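PDB 3T4W: mandelate racemase/muconate lactonizing enzyme family protein from Sulfitobacter sp. NAS-14.1, which probably acts as an enolase-superfamily lyase that removes the proton alpha to a substrate carboxylate, though its own substrate is not established. Local coordinates for residues F164-E169 with I207-A212; R181-I186 with C358-F363. One frame throughout, in Å; residues are numbered along the deposited sequence.

Contact 1 (F164-E169 with I207-A212); sequences FWTSPE and ISQSVA
Gln-209 reaches over from its helix to the turn at Thr-166, and Ala-212, about one turn further along the same helix, meets Pro-168. The Gln-209 and Thr-166 side chains run at an oblique angle to each other. CG of Gln-209 is anti to its backbone N (chi1 -165°), and the chain then bends at chi2. This carries the carboxamide to the backbone carbonyl of Thr-166, with CD of Gln-209 3.8 Å from O of Thr-166. The same CD lies 4.0 Å from CB of Thr-166, so the flat amide group sits beside the root of the threonine side chain. The oxygen and nitrogen of this amide are probably interchanged in the model, and the geometry of its polar end is not decided. The Thr-166 hydroxyl makes a weak hydrogen bond back to the carbonyl of Ala-163.

This is a contact between neighbouring helices on the outside of the barrel domain of the enolase superfamily. The first turn of helix 168-180 meets the side of helix 204-221 here. Ser-167 is the N-cap, and its OG accepts the bond from N of Met-170. Pro-168 follows at the first helical position, where the lack of an N-H costs no helical bond.

CB of Pro-168 is directed toward helix 204-221, and the ring contacts follow from it. Its CG meets CB of Ala-212 at 4.0 Å, an apolar contact between two small groups. Its CB lies 3.7 Å from O of Ala-212, against the helix backbone. Phe-213 and Ala-216 of the same helix also touch the ring. On the same helix, Ser-208 OG is hydrogen-bonded to Asp-223 of a second subunit.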
ATOM      1  N   PHE A 164     -12.954  29.882  35.722  1.00 28.55           N
ATOM      2  CA  PHE A 164     -11.757  29.050  35.645  1.00 24.37           C
ATOM      3  C   PHE A 164     -11.586  28.326  34.314  1.00 23.00           C
ATOM      4  O   PHE A 164     -10.487  28.292  33.758  1.00 23.42           O
ATOM      5  CB  PHE A 164     -11.750  28.031  36.782  1.00 24.74           C
ATOM      6  CG  PHE A 164     -10.602  27.060  36.724  1.00 23.11           C
ATOM      7  CD1 PHE A 164      -9.353  27.412  37.207  1.00 21.63           C
ATOM      8  CD2 PHE A 164     -10.778  25.790  36.205  1.00 19.78           C
ATOM      9  CE1 PHE A 164      -8.302  26.515  37.164  1.00 20.56           C
ATOM     10  CE2 PHE A 164      -9.730  24.893  36.163  1.00 20.45           C
ATOM     11  CZ  PHE A 164      -8.492  25.255  36.640  1.00 19.38           C
ATOM     12  N   TRP A 165     -12.670  27.760  33.800  1.00 19.25           N
ATOM     13  CA  TRP A 165     -12.569  26.854  32.662  1.00 24.07           C
ATOM     14  C   TRP A 165     -12.227  27.512  31.316  1.00 23.72           C
ATOM     15  O   TRP A 165     -11.818  26.828  30.375  1.00 22.47           O
ATOM     16  CB  TRP A 165     -13.818  25.975  32.560  1.00 22.18           C
ATOM     17  CG  TRP A 165     -14.107  25.210  33.820  1.00 21.80           C
ATOM     18  CD1 TRP A 165     -15.091  25.472  34.729  1.00 28.85           C
ATOM     19  CD2 TRP A 165     -13.403  24.061  34.314  1.00 25.52           C
ATOM     20  NE1 TRP A 165     -15.047  24.556  35.757  1.00 29.90           N
ATOM     21  CE2 TRP A 165     -14.020  23.679  35.525  1.00 24.74           C
ATOM     22  CE3 TRP A 165     -12.311  23.316  33.848  1.00 23.94           C
ATOM     23  CZ2 TRP A 165     -13.586  22.589  36.275  1.00 26.19           C
ATOM     24  CZ3 TRP A 165     -11.880  22.229  34.596  1.00 26.38           C
ATOM     25  CH2 TRP A 165     -12.516  21.878  35.797  1.00 28.11           C
ATOM     26  N   THR A 166     -12.375  28.830  31.222  1.00 21.33           N
ATOM     27  CA  THR A 166     -11.934  29.543  30.025  1.00 23.66           C
ATOM     28  C   THR A 166     -10.795  30.502  30.346  1.00 25.07           C
ATOM     29  O   THR A 166     -10.598  31.508  29.654  1.00 21.88           O
ATOM     30  CB  THR A 166     -13.069  30.350  29.379  1.00 22.13           C
ATOM     31  OG1 THR A 166     -13.538  31.339  30.303  1.00 23.19           O
ATOM     32  CG2 THR A 166     -14.216  29.438  28.974  1.00 22.30           C
ATOM     33  N   SER A 167     -10.041  30.179  31.394  1.00 20.56           N
ATOM     34  CA  SER A 167      -9.006  31.075  31.903  1.00 18.87           C
ATOM     35  C   SER A 167      -7.610  30.462  31.821  1.00 16.79           C
ATOM     36  O   SER A 167      -7.270  29.570  32.595  1.00 16.30           O
ATOM     37  CB  SER A 167      -9.326  31.479  33.350  1.00 19.33           C
ATOM     38  OG  SER A 167      -8.229  32.110  33.983  1.00 18.24           O
ATOM     39  N   PRO A 168      -6.793  30.942  30.874  1.00 22.13           N
ATOM     40  CA  PRO A 168      -5.388  30.524  30.808  1.00 17.13           C
ATOM     41  C   PRO A 168      -4.658  30.896  32.093  1.00 18.62           C
ATOM     42  O   PRO A 168      -3.838  30.117  32.590  1.00 16.90           O
ATOM     43  CB  PRO A 168      -4.838  31.339  29.635  1.00 17.03           C
ATOM     44  CG  PRO A 168      -6.034  31.656  28.802  1.00 15.57           C
ATOM     45  CD  PRO A 168      -7.147  31.865  29.782  1.00 19.55           C
ATOM     46  N   GLU A 169      -4.972  32.067  32.643  1.00 19.24           N
ATOM     47  CA  GLU A 169      -4.302  32.541  33.856  1.00 20.79           C
ATOM     48  C   GLU A 169      -4.514  31.643  35.085  1.00 18.32           C
ATOM     49  O   GLU A 169      -3.561  31.311  35.794  1.00 16.19           O
ATOM     50  CB  GLU A 169      -4.711  33.979  34.167  1.00 19.57           C
ATOM     51  CG  GLU A 169      -3.948  34.594  35.321  1.00 19.92           C
ATOM     52  CD  GLU A 169      -4.229  36.076  35.469  1.00 20.93           C
ATOM     53  OE1 GLU A 169      -3.905  36.845  34.538  1.00 19.23           O
ATOM     54  OE2 GLU A 169      -4.773  36.469  36.521  1.00 23.52           O
ATOM     55  N   ILE A 207      -9.278  27.780  18.868  1.00 14.35           N
ATOM     56  CA  ILE A 207      -7.860  27.599  18.612  1.00 13.91           C
ATOM     57  C   ILE A 207      -7.058  28.610  19.422  1.00 16.75           C
ATOM     58  O   ILE A 207      -6.068  28.257  20.056  1.00 17.22           O
ATOM     59  CB  ILE A 207      -7.540  27.764  17.118  1.00 17.32           C
ATOM     60  CG1 ILE A 207      -8.151  26.609  16.314  1.00 12.76           C
ATOM     61  CG2 ILE A 207      -6.031  27.876  16.904  1.00 14.10           C
ATOM     62  CD1 ILE A 207      -7.813  26.645  14.826  1.00 14.67           C
ATOM     63  N   SER A 208      -7.505  29.864  19.419  1.00 17.70           N
ATOM     64  CA  SER A 208      -6.819  30.914  20.167  1.00 16.14           C
ATOM     65  C   SER A 208      -6.774  30.607  21.653  1.00 15.27           C
ATOM     66  O   SER A 208      -5.728  30.737  22.287  1.00 18.19           O
ATOM     67  CB  SER A 208      -7.479  32.278  19.940  1.00 19.64           C
ATOM     68  OG  SER A 208      -7.230  32.758  18.630  1.00 24.36           O
ATOM     69  N   GLN A 209      -7.905  30.207  22.216  1.00 15.30           N
ATOM     70  CA  GLN A 209      -7.942  29.906  23.639  1.00 18.79           C
ATOM     71  C   GLN A 209      -7.007  28.736  23.948  1.00 16.09           C
ATOM     72  O   GLN A 209      -6.330  28.721  24.977  1.00 15.48           O
ATOM     73  CB  GLN A 209      -9.373  29.625  24.109  1.00 19.38           C
ATOM     74  CG  GLN A 209      -9.528  29.654  25.624  1.00 22.05           C
ATOM     75  CD  GLN A 209     -10.818  30.324  26.080  1.00 29.00           C
ATOM     76  OE1 GLN A 209     -10.855  30.983  27.121  1.00 30.31           O
ATOM     77  NE2 GLN A 209     -11.880  30.165  25.296  1.00 31.66           N
ATOM     78  N   SER A 210      -6.953  27.772  23.034  1.00 17.05           N
ATOM     79  CA  SER A 210      -6.099  26.600  23.203  1.00 16.59           C
ATOM     80  C   SER A 210      -4.626  26.993  23.264  1.00 14.66           C
ATOM     81  O   SER A 210      -3.907  26.622  24.190  1.00 12.00           O
ATOM     82  CB  SER A 210      -6.342  25.595  22.076  1.00 12.15           C
ATOM     83  OG  SER A 210      -7.640  25.033  22.175  1.00 12.67           O
ATOM     84  N   VAL A 211      -4.190  27.755  22.268  1.00 14.58           N
ATOM     85  CA  VAL A 211      -2.814  28.222  22.196  1.00 12.81           C
ATOM     86  C   VAL A 211      -2.443  29.054  23.423  1.00 14.50           C
ATOM     87  O   VAL A 211      -1.314  28.988  23.909  1.00 17.88           O
ATOM     88  CB  VAL A 211      -2.584  29.030  20.893  1.00 16.38           C
ATOM     89  CG1 VAL A 211      -1.290  29.848  20.959  1.00 11.01           C
ATOM     90  CG2 VAL A 211      -2.605  28.089  19.671  1.00 11.44           C
ATOM     91  N   ALA A 212      -3.402  29.821  23.933  1.00 13.68           N
ATOM     92  CA  ALA A 212      -3.161  30.697  25.074  1.00 12.35           C
ATOM     93  C   ALA A 212      -3.027  29.900  26.367  1.00 15.77           C
ATOM     94  O   ALA A 212      -2.220  30.241  27.234  1.00 15.56           O
ATOM     95  CB  ALA A 212      -4.270  31.730  25.193  1.00 12.08           C
TER

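Contact 2 (R181-I186 with C358-F363); sequences RGYTAI and CIETPF
Arg-181 and Tyr-183 both bring a donor to one carboxylate oxygen, OE1 of Glu-360. The two donors come from the turn that joins helix 168-180 to strand 185-188. With strand 146-152, these form a beta-alpha-beta unit of the enolase-superfamily barrel. Glu-360 lies in the loop after strand 356-358, which also pairs in parallel with strand 146-152. The contact therefore spans strand 146-152, from the connection on one side to the loop beyond the other. A Schellman motif ends helix 168-180, with Gly-182 at positive phi, and Tyr-183 comes directly after it.

The hydrogen bond from the tyrosine is the shorter. Tyr-183 OH donates to OE1 of Glu-360 over 2.7 Å. The oxygen lies at the edge of the ring, near its plane. The phenol comes to OE1 from the anti side, tilted 29° from the plane of the carboxylate. Ring and carboxylate planes are turned 47° apart. Beyond CG the Glu-360 chain is extended, which takes the carboxylate across to the phenol.

The charged pair is looser. NH1 of Arg-181 is 3.3 Å from OE1 of Glu-360, a salt bridge with a weak hydrogen bond. The oxygen sits at the edge of the guanidinium, near its plane, and the arginine and glutamate chains run antiparallel past one another. NH2 of Arg-181 turns to a second acid, Asp-177 of the preceding helix, so the guanidinium links two carboxylates.

Across the contact the apolar part is slight. Thr-151 and Val-374 touch Tyr-183 from outside it. CB of Cys-358 lies 4.3 Å from CE1 of Tyr-183 at the ring edge.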
ATOM      1  N   ARG A 181       3.105  20.010  44.221  1.00 20.57           N
ATOM      2  CA  ARG A 181       2.606  18.832  44.916  1.00 18.74           C
ATOM      3  C   ARG A 181       3.218  17.536  44.386  1.00 19.29           C
ATOM      4  O   ARG A 181       2.832  16.445  44.807  1.00 19.38           O
ATOM      5  CB  ARG A 181       1.082  18.783  44.850  1.00 18.56           C
ATOM      6  CG  ARG A 181       0.399  19.786  45.772  1.00 21.60           C
ATOM      7  CD  ARG A 181      -1.025  20.034  45.323  1.00 21.49           C
ATOM      8  NE  ARG A 181      -1.648  18.788  44.898  1.00 22.15           N
ATOM      9  CZ  ARG A 181      -2.697  18.721  44.087  1.00 28.66           C
ATOM     10  NH1 ARG A 181      -3.204  17.542  43.749  1.00 28.98           N
ATOM     11  NH2 ARG A 181      -3.236  19.836  43.611  1.00 27.39           N
ATOM     12  N   GLY A 182       4.167  17.665  43.457  1.00 18.74           N
ATOM     13  CA  GLY A 182       4.924  16.525  42.965  1.00 15.25           C
ATOM     14  C   GLY A 182       4.562  16.021  41.577  1.00 19.25           C
ATOM     15  O   GLY A 182       5.334  15.286  40.953  1.00 17.69           O
ATOM     16  N   TYR A 183       3.387  16.405  41.088  1.00 18.00           N
ATOM     17  CA  TYR A 183       2.942  15.967  39.770  1.00 14.45           C
ATOM     18  C   TYR A 183       3.914  16.407  38.692  1.00 16.45           C
ATOM     19  O   TYR A 183       4.366  17.549  38.675  1.00 17.53           O
ATOM     20  CB  TYR A 183       1.544  16.490  39.467  1.00 14.14           C
ATOM     21  CG  TYR A 183       0.454  15.679  40.126  1.00 15.36           C
ATOM     22  CD1 TYR A 183      -0.000  14.495  39.550  1.00 13.20           C
ATOM     23  CD2 TYR A 183      -0.112  16.087  41.327  1.00 15.10           C
ATOM     24  CE1 TYR A 183      -0.999  13.747  40.147  1.00 13.89           C
ATOM     25  CE2 TYR A 183      -1.107  15.345  41.937  1.00 18.70           C
ATOM     26  CZ  TYR A 183      -1.548  14.176  41.342  1.00 17.08           C
ATOM     27  OH  TYR A 183      -2.540  13.437  41.944  1.00 18.62           O
ATOM     28  N   THR A 184       4.233  15.489  37.791  1.00 15.96           N
ATOM     29  CA  THR A 184       5.178  15.771  36.722  1.00 16.78           C
ATOM     30  C   THR A 184       4.487  15.874  35.366  1.00 16.65           C
ATOM     31  O   THR A 184       5.156  15.913  34.328  1.00 15.85           O
ATOM     32  CB  THR A 184       6.250  14.684  36.657  1.00 17.19           C
ATOM     33  OG1 THR A 184       5.627  13.406  36.472  1.00 13.22           O
ATOM     34  CG2 THR A 184       7.046  14.665  37.950  1.00 17.29           C
ATOM     35  N   ALA A 185       3.150  15.900  35.389  1.00 13.76           N
ATOM     36  CA  ALA A 185       2.325  16.039  34.184  1.00 16.23           C
ATOM     37  C   ALA A 185       0.910  16.526  34.519  1.00 16.01           C
ATOM     38  O   ALA A 185       0.356  16.188  35.558  1.00 13.35           O
ATOM     39  CB  ALA A 185       2.254  14.726  33.420  1.00 15.80           C
ATOM     40  N   ILE A 186       0.326  17.309  33.622  1.00 15.49           N
ATOM     41  CA  ILE A 186      -0.978  17.896  33.877  1.00 15.02           C
ATOM     42  C   ILE A 186      -1.788  17.949  32.585  1.00 17.94           C
ATOM     43  O   ILE A 186      -1.236  18.206  31.514  1.00 15.23           O
ATOM     44  CB  ILE A 186      -0.839  19.314  34.450  1.00 15.26           C
ATOM     45  CG1 ILE A 186       0.085  20.151  33.567  1.00 16.12           C
ATOM     46  CG2 ILE A 186      -0.294  19.265  35.861  1.00 13.34           C
ATOM     47  CD1 ILE A 186       0.515  21.436  34.210  1.00 22.23           C
ATOM     48  N   CYS A 358      -5.040  10.468  37.593  1.00 16.95           N
ATOM     49  CA  CYS A 358      -5.375  10.534  39.009  1.00 14.99           C
ATOM     50  C   CYS A 358      -6.395  11.628  39.300  1.00 18.73           C
ATOM     51  O   CYS A 358      -6.426  12.667  38.635  1.00 17.50           O
ATOM     52  CB  CYS A 358      -4.124  10.755  39.854  1.00 12.61           C
ATOM     53  SG  CYS A 358      -2.991   9.362  39.890  1.00 16.70           S
ATOM     54  N   ILE A 359      -7.229  11.380  40.302  1.00 17.38           N
ATOM     55  CA  ILE A 359      -8.219  12.348  40.739  1.00 17.02           C
ATOM     56  C   ILE A 359      -8.271  12.347  42.256  1.00 17.36           C
ATOM     57  O   ILE A 359      -8.795  11.414  42.860  1.00 14.81           O
ATOM     58  CB  ILE A 359      -9.610  12.005  40.194  1.00 16.74           C
ATOM     59  CG1 ILE A 359      -9.547  11.809  38.676  1.00 14.73           C
ATOM     60  CG2 ILE A 359     -10.610  13.086  40.582  1.00 19.54           C
ATOM     61  CD1 ILE A 359     -10.887  11.584  38.026  1.00 15.13           C
ATOM     62  N   GLU A 360      -7.718  13.392  42.865  1.00 16.30           N
ATOM     63  CA  GLU A 360      -7.692  13.509  44.319  1.00 15.66           C
ATOM     64  C   GLU A 360      -8.844  14.354  44.838  1.00 14.80           C
ATOM     65  O   GLU A 360      -8.829  15.574  44.732  1.00 20.59           O
ATOM     66  CB  GLU A 360      -6.367  14.109  44.800  1.00 19.29           C
ATOM     67  CG  GLU A 360      -5.135  13.287  44.445  1.00 19.12           C
ATOM     68  CD  GLU A 360      -3.886  13.768  45.162  1.00 20.86           C
ATOM     69  OE1 GLU A 360      -2.981  14.304  44.487  1.00 19.61           O
ATOM     70  OE2 GLU A 360      -3.814  13.617  46.403  1.00 25.55           O
ATOM     71  N   THR A 361      -9.847  13.692  45.394  1.00 15.95           N
ATOM     72  CA  THR A 361     -10.913  14.369  46.112  1.00 18.17           C
ATOM     73  C   THR A 361     -11.068  13.646  47.431  1.00 16.52           C
ATOM     74  O   THR A 361     -10.774  12.454  47.519  1.00 16.26           O
ATOM     75  CB  THR A 361     -12.252  14.286  45.365  1.00 18.65           C
ATOM     76  OG1 THR A 361     -12.646  12.915  45.263  1.00 20.94           O
ATOM     77  CG2 THR A 361     -12.145  14.891  43.967  1.00 20.72           C
ATOM     78  N   PRO A 362     -11.512  14.364  48.471  1.00 18.80           N
ATOM     79  CA  PRO A 362     -11.817  13.749  49.770  1.00 18.83           C
ATOM     80  C   PRO A 362     -12.677  12.493  49.629  1.00 20.98           C
ATOM     81  O   PRO A 362     -12.460  11.525  50.353  1.00 20.09           O
ATOM     82  CB  PRO A 362     -12.597  14.846  50.493  1.00 14.82           C
ATOM     83  CG  PRO A 362     -12.024  16.109  49.944  1.00 18.35           C
ATOM     84  CD  PRO A 362     -11.657  15.829  48.506  1.00 18.70           C
ATOM     85  N   PHE A 363     -13.625  12.495  48.697  1.00 18.14           N
ATOM     86  CA  PHE A 363     -14.504  11.339  48.549  1.00 19.20           C
ATOM     87  C   PHE A 363     -13.791  10.091  48.017  1.00 19.58           C
ATOM     88  O   PHE A 363     -14.024   8.982  48.508  1.00 19.00           O
ATOM     89  CB  PHE A 363     -15.734  11.663  47.696  1.00 17.86           C
ATOM     90  CG  PHE A 363     -16.836  10.654  47.836  1.00 19.43           C
ATOM     91  CD1 PHE A 363     -17.492  10.489  49.051  1.00 21.51           C
ATOM     92  CD2 PHE A 363     -17.210   9.856  46.769  1.00 18.22           C
ATOM     93  CE1 PHE A 363     -18.501   9.557  49.192  1.00 18.15           C
ATOM     94  CE2 PHE A 363     -18.221   8.920  46.906  1.00 17.31           C
ATOM     95  CZ  PHE A 363     -18.866   8.771  48.117  1.00 17.36           C
TER

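In the fold
The chain first builds the three-stranded antiparallel sheet 25-62 and its helices, then enters the barrel at strand 146-152. Contact 1 opens at 164-169, as helix 168-180 begins. Contact 2 opens at 181-186, where that helix gives way to strand 185-188. Contact 1 closes at 207-212 in helix 204-221, a short loop with 37 residues between its segments. Contact 2 closes much later, at 358-363, after 171 intervening residues. The segments alternate, so the contacts cross rather than nest. Contact 1 ties successive barrel helices together, while contact 2 joins the loop after the last parallel strand to the turn before the second, across strand 146-152. Their centres are 21 Å apart and they do not touch.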